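Long-range contact in flavin-dependent monooxygenase, oxygenase subunit HsaA (Rhodococcus sp., PDB 2RFQ), which hydroxylates the phenolic ring of the secosteroid 3-HSA to the catechol 3,4-DHSA with FMNH2 and O2 during bacterial cholesterol breakdown: residues C145-V157 and F166-I178. Sequence-based numbering, arbitrary orientation.
Sequences CDHASWAVLGGPV and FVSFLIPREDYRI. With 1PS (3-pyridinium-1-ylpropane-1-sulfonate), chain F.
With CG anti to the backbone N (chi1 -170°) and the chain extended as far as NE, Arg173 reaches across to the turn at Cys145-Ser149 and lays its guanidinium among that turn's oxygens. Arg173 NH1 gives two hydrogen bonds, to Asp146 O at 2.8 Å and to Ala148 O at 3.0 Å, both acceptors lying in the guanidinium plane. In the Asp146 conformer described, Arg173 NH2 also makes a nearly straight hydrogen bond to Asp146 OD1, on its anti side, as part of a salt bridge. The remaining N-H groups, on Arg173 NE and NH2, bind the sulfonate of 1PS through O3 and O2, while Ile178 CD1 covers one guanidinium face and Ile178 N holds sulfonate O1. With an alanine in place of this arginine, the carbonyls of Asp146 and Ala148 would probably lose their shared donor, the Asp146 carboxylate this charged partner, and the sulfonate much of its grip. Nearby, a water joins Cys145 O to Tyr176 OH. Trp150, its CG anti to the carbonyl carbon (chi1 -69°), spreads its six-membered ring over Pro172, whose CB sits 3.6 Å from the ring centroid in a CH-pi contact; Leu170 CD1 packs against Trp150 CE3 at 3.6 Å. Farther along, the Phe166 ring lies over the Gly155 backbone, with Gly155 CA 4.1 Å from the ring centroid in a CH-pi contact, and the missing side chain at Gly154 leaves it room. Paired backbone bonds at Ala151-Ile171, Leu153-Phe169 and Gly155-Val167 set the register of an antiparallel beta hairpin, part of the central beta domain of the acyl-CoA dehydrogenase fold.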
ATOM      1  N   CYS A 145     -17.147  32.236  -4.471  1.00  9.42           N
ATOM      2  CA  CYS A 145     -17.783  33.146  -5.428  1.00  9.65           C
ATOM      3  C   CYS A 145     -18.490  34.358  -4.772  1.00  9.88           C
ATOM      4  O   CYS A 145     -18.562  35.422  -5.380  1.00  9.31           O
ATOM      5  CB  CYS A 145     -18.721  32.391  -6.382  1.00  9.82           C
ATOM      6  SG  CYS A 145     -20.024  31.454  -5.566  1.00 11.08           S
ATOM      7  N   ASP A 146     -18.989  34.209  -3.545  0.50  9.44           N
ATOM      8  CA  ASP A 146     -19.643  35.344  -2.877  0.50  9.41           C
ATOM      9  C   ASP A 146     -18.662  36.489  -2.608  0.50  9.24           C
ATOM     10  O   ASP A 146     -19.061  37.655  -2.465  0.50 10.13           O
ATOM     11  CB  ASP A 146     -20.298  34.910  -1.566  0.50  9.42           C
ATOM     12  CG  ASP A 146     -21.210  35.980  -0.986  0.50  8.09           C
ATOM     13  OD1 ASP A 146     -22.054  36.535  -1.723  0.50  7.35           O
ATOM     14  OD2 ASP A 146     -21.071  36.266   0.212  0.50  7.42           O
ATOM     15  N   HIS A 147     -17.377  36.147  -2.558  1.00  9.30           N
ATOM     16  CA  HIS A 147     -16.336  37.107  -2.194  1.00  9.64           C
ATOM     17  C   HIS A 147     -15.702  37.775  -3.389  1.00 10.48           C
ATOM     18  O   HIS A 147     -14.654  38.403  -3.255  1.00 10.18           O
ATOM     19  CB  HIS A 147     -15.271  36.411  -1.351  1.00 10.22           C
ATOM     20  CG  HIS A 147     -15.781  36.002  -0.010  1.00  9.48           C
ATOM     21  ND1 HIS A 147     -16.181  36.924   0.934  1.00  9.08           N
ATOM     22  CD2 HIS A 147     -15.987  34.778   0.538  1.00 10.91           C
ATOM     23  CE1 HIS A 147     -16.602  36.284   2.016  1.00  9.99           C
ATOM     24  NE2 HIS A 147     -16.489  34.982   1.800  1.00 10.10           N
ATOM     25  N   ALA A 148     -16.337  37.638  -4.550  1.00 10.08           N
ATOM     26  CA  ALA A 148     -15.783  38.181  -5.793  1.00  9.60           C
ATOM     27  C   ALA A 148     -16.849  38.988  -6.500  1.00  9.77           C
ATOM     28  O   ALA A 148     -18.040  38.776  -6.264  1.00  9.13           O
ATOM     29  CB  ALA A 148     -15.299  37.026  -6.709  1.00 10.50           C
ATOM     30  N   SER A 149     -16.427  39.898  -7.372  1.00  8.67           N
ATOM     31  CA  SER A 149     -17.374  40.738  -8.121  1.00  9.84           C
ATOM     32  C   SER A 149     -17.251  40.517  -9.629  1.00  8.66           C
ATOM     33  O   SER A 149     -17.910  41.205 -10.422  1.00  8.50           O
ATOM     34  CB  SER A 149     -17.231  42.224  -7.750  1.00 10.04           C
ATOM     35  OG  SER A 149     -15.936  42.664  -8.031  1.00 12.76           O
ATOM     36  N   TRP A 150     -16.421  39.542 -10.009  1.00  8.86           N
ATOM     37  CA  TRP A 150     -16.288  39.061 -11.389  1.00  8.19           C
ATOM     38  C   TRP A 150     -16.052  37.567 -11.344  1.00  8.20           C
ATOM     39  O   TRP A 150     -15.601  37.034 -10.323  1.00  8.44           O
ATOM     40  CB  TRP A 150     -15.042  39.642 -12.056  1.00  8.90           C
ATOM     41  CG  TRP A 150     -15.121  41.130 -12.325  1.00  8.43           C
ATOM     42  CD1 TRP A 150     -14.932  42.129 -11.406  1.00  9.69           C
ATOM     43  CD2 TRP A 150     -15.384  41.782 -13.581  1.00  9.52           C
ATOM     44  NE1 TRP A 150     -15.068  43.352 -12.006  1.00 10.31           N
ATOM     45  CE2 TRP A 150     -15.345  43.174 -13.339  1.00  9.30           C
ATOM     46  CE3 TRP A 150     -15.647  41.321 -14.888  1.00 10.45           C
ATOM     47  CZ2 TRP A 150     -15.564  44.128 -14.355  1.00 10.46           C
ATOM     48  CZ3 TRP A 150     -15.864  42.275 -15.913  1.00 10.26           C
ATOM     49  CH2 TRP A 150     -15.819  43.662 -15.622  1.00  9.91           C
ATOM     50  N   ALA A 151     -16.327  36.892 -12.457  1.00  8.27           N
ATOM     51  CA  ALA A 151     -15.971  35.470 -12.582  1.00  8.44           C
ATOM     52  C   ALA A 151     -15.292  35.233 -13.902  1.00  9.18           C
ATOM     53  O   ALA A 151     -15.597  35.910 -14.890  1.00  9.49           O
ATOM     54  CB  ALA A 151     -17.208  34.586 -12.472  1.00  9.35           C
ATOM     55  N   VAL A 152     -14.346  34.293 -13.914  1.00  8.97           N
ATOM     56  CA  VAL A 152     -13.822  33.779 -15.179  1.00  8.81           C
ATOM     57  C   VAL A 152     -14.312  32.350 -15.345  1.00  8.17           C
ATOM     58  O   VAL A 152     -14.168  31.493 -14.448  1.00  8.46           O
ATOM     59  CB  VAL A 152     -12.285  33.876 -15.283  1.00  8.70           C
ATOM     60  CG1 VAL A 152     -11.861  35.329 -15.476  1.00  9.33           C
ATOM     61  CG2 VAL A 152     -11.598  33.258 -14.056  1.00 10.20           C
ATOM     62  N   LEU A 153     -14.967  32.128 -16.479  1.00  7.60           N
ATOM     63  CA  LEU A 153     -15.783  30.946 -16.683  1.00  8.24           C
ATOM     64  C   LEU A 153     -15.320  30.216 -17.925  1.00  9.01           C
ATOM     65  O   LEU A 153     -15.284  30.804 -19.008  1.00  9.68           O
ATOM     66  CB  LEU A 153     -17.263  31.359 -16.793  1.00  8.68           C
ATOM     67  CG  LEU A 153     -17.801  32.087 -15.540  1.00 10.37           C
ATOM     68  CD1 LEU A 153     -19.195  32.636 -15.800  1.00 12.76           C
ATOM     69  CD2 LEU A 153     -17.793  31.163 -14.347  1.00 11.08           C
ATOM     70  N   GLY A 154     -14.927  28.949 -17.755  1.00  9.53           N
ATOM     71  CA  GLY A 154     -14.322  28.178 -18.858  1.00  9.83           C
ATOM     72  C   GLY A 154     -15.374  27.552 -19.761  1.00  9.88           C
ATOM     73  O   GLY A 154     -16.380  27.001 -19.301  1.00 10.88           O
ATOM     74  N   GLY A 155     -15.166  27.633 -21.067  1.00  9.83           N
ATOM     75  CA  GLY A 155     -16.091  26.963 -21.961  1.00  9.93           C
ATOM     76  C   GLY A 155     -15.679  27.095 -23.403  1.00 10.74           C
ATOM     77  O   GLY A 155     -14.750  27.855 -23.719  1.00  9.77           O
ATOM     78  N   PRO A 156     -16.364  26.351 -24.281  1.00 10.96           N
ATOM     79  CA  PRO A 156     -16.086  26.488 -25.698  1.00 11.62           C
ATOM     80  C   PRO A 156     -16.719  27.738 -26.295  1.00 12.55           C
ATOM     81  O   PRO A 156     -17.750  28.242 -25.809  1.00 12.57           O
ATOM     82  CB  PRO A 156     -16.736  25.238 -26.300  1.00 11.92           C
ATOM     83  CG  PRO A 156     -17.939  25.019 -25.429  1.00 12.12           C
ATOM     84  CD  PRO A 156     -17.446  25.381 -24.023  1.00 11.38           C
ATOM     85  N   VAL A 157     -16.080  28.234 -27.354  1.00 13.34           N
ATOM     86  CA  VAL A 157     -16.670  29.211 -28.263  1.00 14.30           C
ATOM     87  C   VAL A 157     -17.408  28.448 -29.353  1.00 15.31           C
ATOM     88  O   VAL A 157     -16.864  27.497 -29.925  1.00 14.75           O
ATOM     89  CB  VAL A 157     -15.574  30.107 -28.907  1.00 13.73           C
ATOM     90  CG1 VAL A 157     -16.112  30.862 -30.157  1.00 14.39           C
ATOM     91  CG2 VAL A 157     -15.017  31.068 -27.892  1.00 13.32           C
ATOM     92  N   PHE A 166     -11.291  26.908 -26.785  1.00 11.12           N
ATOM     93  CA  PHE A 166     -11.681  26.794 -25.382  1.00 10.96           C
ATOM     94  C   PHE A 166     -11.090  27.968 -24.658  1.00 10.71           C
ATOM     95  O   PHE A 166      -9.877  28.184 -24.704  1.00 10.47           O
ATOM     96  CB  PHE A 166     -11.209  25.495 -24.756  1.00 11.88           C
ATOM     97  CG  PHE A 166     -11.902  25.183 -23.457  1.00 13.96           C
ATOM     98  CD1 PHE A 166     -12.999  24.323 -23.433  1.00 16.48           C
ATOM     99  CD2 PHE A 166     -11.483  25.776 -22.267  1.00 17.14           C
ATOM    100  CE1 PHE A 166     -13.665  24.045 -22.231  1.00 19.08           C
ATOM    101  CE2 PHE A 166     -12.130  25.508 -21.061  1.00 17.76           C
ATOM    102  CZ  PHE A 166     -13.232  24.639 -21.044  1.00 17.20           C
ATOM    103  N   VAL A 167     -11.953  28.731 -23.992  1.00  9.88           N
ATOM    104  CA  VAL A 167     -11.582  30.054 -23.494  1.00 10.03           C
ATOM    105  C   VAL A 167     -12.093  30.252 -22.069  1.00  9.64           C
ATOM    106  O   VAL A 167     -12.849  29.421 -21.551  1.00 10.12           O
ATOM    107  CB  VAL A 167     -12.219  31.150 -24.389  1.00  9.94           C
ATOM    108  CG1 VAL A 167     -11.789  30.993 -25.846  1.00  9.90           C
ATOM    109  CG2 VAL A 167     -13.744  31.086 -24.289  1.00 10.40           C
ATOM    110  N   SER A 168     -11.684  31.357 -21.454  1.00  9.92           N
ATOM    111  CA  SER A 168     -12.347  31.852 -20.254  1.00 10.01           C
ATOM    112  C   SER A 168     -13.091  33.134 -20.579  1.00 10.06           C
ATOM    113  O   SER A 168     -12.523  34.056 -21.172  1.00  9.88           O
ATOM    114  CB  SER A 168     -11.339  32.134 -19.130  1.00  9.98           C
ATOM    115  OG  SER A 168     -10.712  30.930 -18.710  1.00  9.81           O
ATOM    116  N   PHE A 169     -14.360  33.182 -20.181  1.00  9.57           N
ATOM    117  CA  PHE A 169     -15.166  34.391 -20.306  1.00  9.24           C
ATOM    118  C   PHE A 169     -15.111  35.151 -18.994  1.00  9.15           C
ATOM    119  O   PHE A 169     -15.466  34.607 -17.935  1.00  8.57           O
ATOM    120  CB  PHE A 169     -16.619  34.018 -20.611  1.00  8.70           C
ATOM    121  CG  PHE A 169     -16.783  33.158 -21.839  1.00  7.34           C
ATOM    122  CD1 PHE A 169     -16.778  33.728 -23.118  1.00  7.51           C
ATOM    123  CD2 PHE A 169     -16.941  31.781 -21.716  1.00  8.30           C
ATOM    124  CE1 PHE A 169     -16.917  32.913 -24.236  1.00  9.14           C
ATOM    125  CE2 PHE A 169     -17.098  30.961 -22.850  1.00  8.35           C
ATOM    126  CZ  PHE A 169     -17.090  31.528 -24.099  1.00  9.36           C
ATOM    127  N   LEU A 170     -14.688  36.415 -19.054  1.00  8.55           N
ATOM    128  CA  LEU A 170     -14.648  37.270 -17.862  1.00  8.64           C
ATOM    129  C   LEU A 170     -15.968  38.049 -17.794  1.00  8.84           C
ATOM    130  O   LEU A 170     -16.285  38.820 -18.710  1.00  9.63           O
ATOM    131  CB  LEU A 170     -13.461  38.259 -17.942  1.00  8.43           C
ATOM    132  CG  LEU A 170     -13.377  39.385 -16.890  1.00  8.70           C
ATOM    133  CD1 LEU A 170     -13.123  38.861 -15.471  1.00 11.01           C
ATOM    134  CD2 LEU A 170     -12.272  40.409 -17.317  1.00  8.54           C
ATOM    135  N   ILE A 171     -16.736  37.822 -16.730  1.00  9.16           N
ATOM    136  CA  ILE A 171     -18.092  38.361 -16.617  1.00  8.81           C
ATOM    137  C   ILE A 171     -18.274  39.053 -15.261  1.00  8.88           C
ATOM    138  O   ILE A 171     -17.871  38.486 -14.229  1.00  9.00           O
ATOM    139  CB  ILE A 171     -19.145  37.227 -16.775  1.00  8.92           C
ATOM    140  CG1 ILE A 171     -18.888  36.463 -18.085  1.00  9.75           C
ATOM    141  CG2 ILE A 171     -20.572  37.808 -16.718  1.00  7.25           C
ATOM    142  CD1 ILE A 171     -20.001  35.458 -18.527  1.00  9.28           C
ATOM    143  N   PRO A 172     -18.838  40.282 -15.258  1.00  8.83           N
ATOM    144  CA  PRO A 172     -19.012  40.924 -13.964  1.00  9.32           C
ATOM    145  C   PRO A 172     -20.228  40.395 -13.225  1.00  9.31           C
ATOM    146  O   PRO A 172     -21.169  39.902 -13.845  1.00 10.34           O
ATOM    147  CB  PRO A 172     -19.218  42.396 -14.342  1.00  8.40           C
ATOM    148  CG  PRO A 172     -19.976  42.310 -15.672  1.00  9.18           C
ATOM    149  CD  PRO A 172     -19.302  41.145 -16.377  1.00  9.53           C
ATOM    150  N   ARG A 173     -20.230  40.530 -11.901  1.00  9.45           N
ATOM    151  CA  ARG A 173     -21.304  39.967 -11.095  1.00 10.23           C
ATOM    152  C   ARG A 173     -22.701  40.528 -11.382  1.00 10.94           C
ATOM    153  O   ARG A 173     -23.684  39.844 -11.141  1.00 11.22           O
ATOM    154  CB  ARG A 173     -20.956  40.062  -9.605  1.00  9.74           C
ATOM    155  CG  ARG A 173     -21.901  39.290  -8.706  1.00 10.90           C
ATOM    156  CD  ARG A 173     -21.200  39.002  -7.417  1.00  9.72           C
ATOM    157  NE  ARG A 173     -22.147  38.458  -6.454  1.00 12.18           N
ATOM    158  CZ  ARG A 173     -21.828  38.129  -5.209  1.00 12.92           C
ATOM    159  NH1 ARG A 173     -20.563  38.268  -4.795  1.00 11.45           N
ATOM    160  NH2 ARG A 173     -22.780  37.650  -4.388  1.00 12.61           N
ATOM    161  N   GLU A 174     -22.798  41.747 -11.912  1.00 11.75           N
ATOM    162  CA  GLU A 174     -24.107  42.304 -12.249  1.00 13.07           C
ATOM    163  C   GLU A 174     -24.774  41.474 -13.359  1.00 12.46           C
ATOM    164  O   GLU A 174     -25.996  41.520 -13.529  1.00 13.73           O
ATOM    165  CB  GLU A 174     -23.971  43.764 -12.670  1.00 13.36           C
ATOM    166  CG  GLU A 174     -23.176  43.945 -13.951  1.00 17.89           C
ATOM    167  CD  GLU A 174     -22.726  45.365 -14.192  1.00 24.83           C
ATOM    168  OE1 GLU A 174     -22.189  46.005 -13.254  1.00 29.30           O
ATOM    169  OE2 GLU A 174     -22.878  45.832 -15.338  1.00 27.02           O
ATOM    170  N   ASP A 175     -23.969  40.692 -14.082  1.00 12.21           N
ATOM    171  CA  ASP A 175     -24.450  39.861 -15.188  1.00 11.63           C
ATOM    172  C   ASP A 175     -24.697  38.393 -14.860  1.00 11.79           C
ATOM    173  O   ASP A 175     -25.054  37.605 -15.743  1.00 11.33           O
ATOM    174  CB  ASP A 175     -23.522  39.972 -16.406  1.00 12.09           C
ATOM    175  CG  ASP A 175     -23.585  41.334 -17.082  1.00 13.76           C
ATOM    176  OD1 ASP A 175     -24.605  42.053 -16.917  1.00 15.92           O
ATOM    177  OD2 ASP A 175     -22.610  41.665 -17.806  1.00 12.81           O
ATOM    178  N   TYR A 176     -24.493  38.002 -13.607  1.00 11.15           N
ATOM    179  CA  TYR A 176     -24.788  36.609 -13.243  1.00 11.71           C
ATOM    180  C   TYR A 176     -25.460  36.476 -11.899  1.00 12.49           C
ATOM    181  O   TYR A 176     -25.468  37.420 -11.119  1.00 13.55           O
ATOM    182  CB  TYR A 176     -23.544  35.713 -13.316  1.00 11.29           C
ATOM    183  CG  TYR A 176     -22.352  36.080 -12.459  1.00 10.17           C
ATOM    184  CD1 TYR A 176     -22.300  35.778 -11.088  1.00  9.35           C
ATOM    185  CD2 TYR A 176     -21.238  36.670 -13.046  1.00 10.41           C
ATOM    186  CE1 TYR A 176     -21.164  36.077 -10.322  1.00  8.86           C
ATOM    187  CE2 TYR A 176     -20.098  36.980 -12.298  1.00  9.40           C
ATOM    188  CZ  TYR A 176     -20.067  36.687 -10.937  1.00  8.90           C
ATOM    189  OH  TYR A 176     -18.926  37.024 -10.231  1.00 11.12           O
ATOM    190  N   ARG A 177     -26.026  35.298 -11.651  1.00 13.35           N
ATOM    191  CA  ARG A 177     -26.688  34.983 -10.383  1.00 14.39           C
ATOM    192  C   ARG A 177     -25.945  33.828  -9.717  1.00 14.15           C
ATOM    193  O   ARG A 177     -25.493  32.898 -10.394  1.00 13.99           O
ATOM    194  CB  ARG A 177     -28.140  34.573 -10.664  1.00 14.93           C
ATOM    195  CG  ARG A 177     -28.983  34.354  -9.441  1.00 16.93           C
ATOM    196  CD  ARG A 177     -30.382  33.829  -9.820  1.00 15.98           C
ATOM    197  NE  ARG A 177     -30.414  32.397 -10.128  1.00 18.19           N
ATOM    198  CZ  ARG A 177     -30.740  31.878 -11.308  1.00 20.43           C
ATOM    199  NH1 ARG A 177     -31.079  32.671 -12.319  1.00 22.38           N
ATOM    200  NH2 ARG A 177     -30.760  30.556 -11.471  1.00 20.70           N
ATOM    201  N   ILE A 178     -25.812  33.890  -8.399  1.00 12.81           N
ATOM    202  CA  ILE A 178     -25.201  32.791  -7.663  1.00 12.23           C
ATOM    203  C   ILE A 178     -26.314  32.003  -6.982  1.00 12.08           C
ATOM    204  O   ILE A 178     -27.117  32.589  -6.225  1.00 12.15           O
ATOM    205  CB  ILE A 178     -24.177  33.300  -6.614  1.00 11.76           C
ATOM    206  CG1 ILE A 178     -22.954  33.934  -7.304  1.00 11.34           C
ATOM    207  CG2 ILE A 178     -23.731  32.163  -5.723  1.00 11.22           C
ATOM    208  CD1 ILE A 178     -21.992  34.689  -6.358  1.00 13.39           C
TER
HETATM  209  S1  1PS F 393     -25.872  37.424  -6.627  1.00 21.46           S
HETATM  210  O1  1PS F 393     -26.696  36.302  -7.147  1.00 19.79           O
HETATM  211  O2  1PS F 393     -25.228  37.039  -5.344  1.00 24.14           O
HETATM  212  O3  1PS F 393     -24.822  37.887  -7.590  1.00 22.31           O
HETATM  213  O   HOH W   1     -18.461  35.450  -8.126  1.00  8.80           O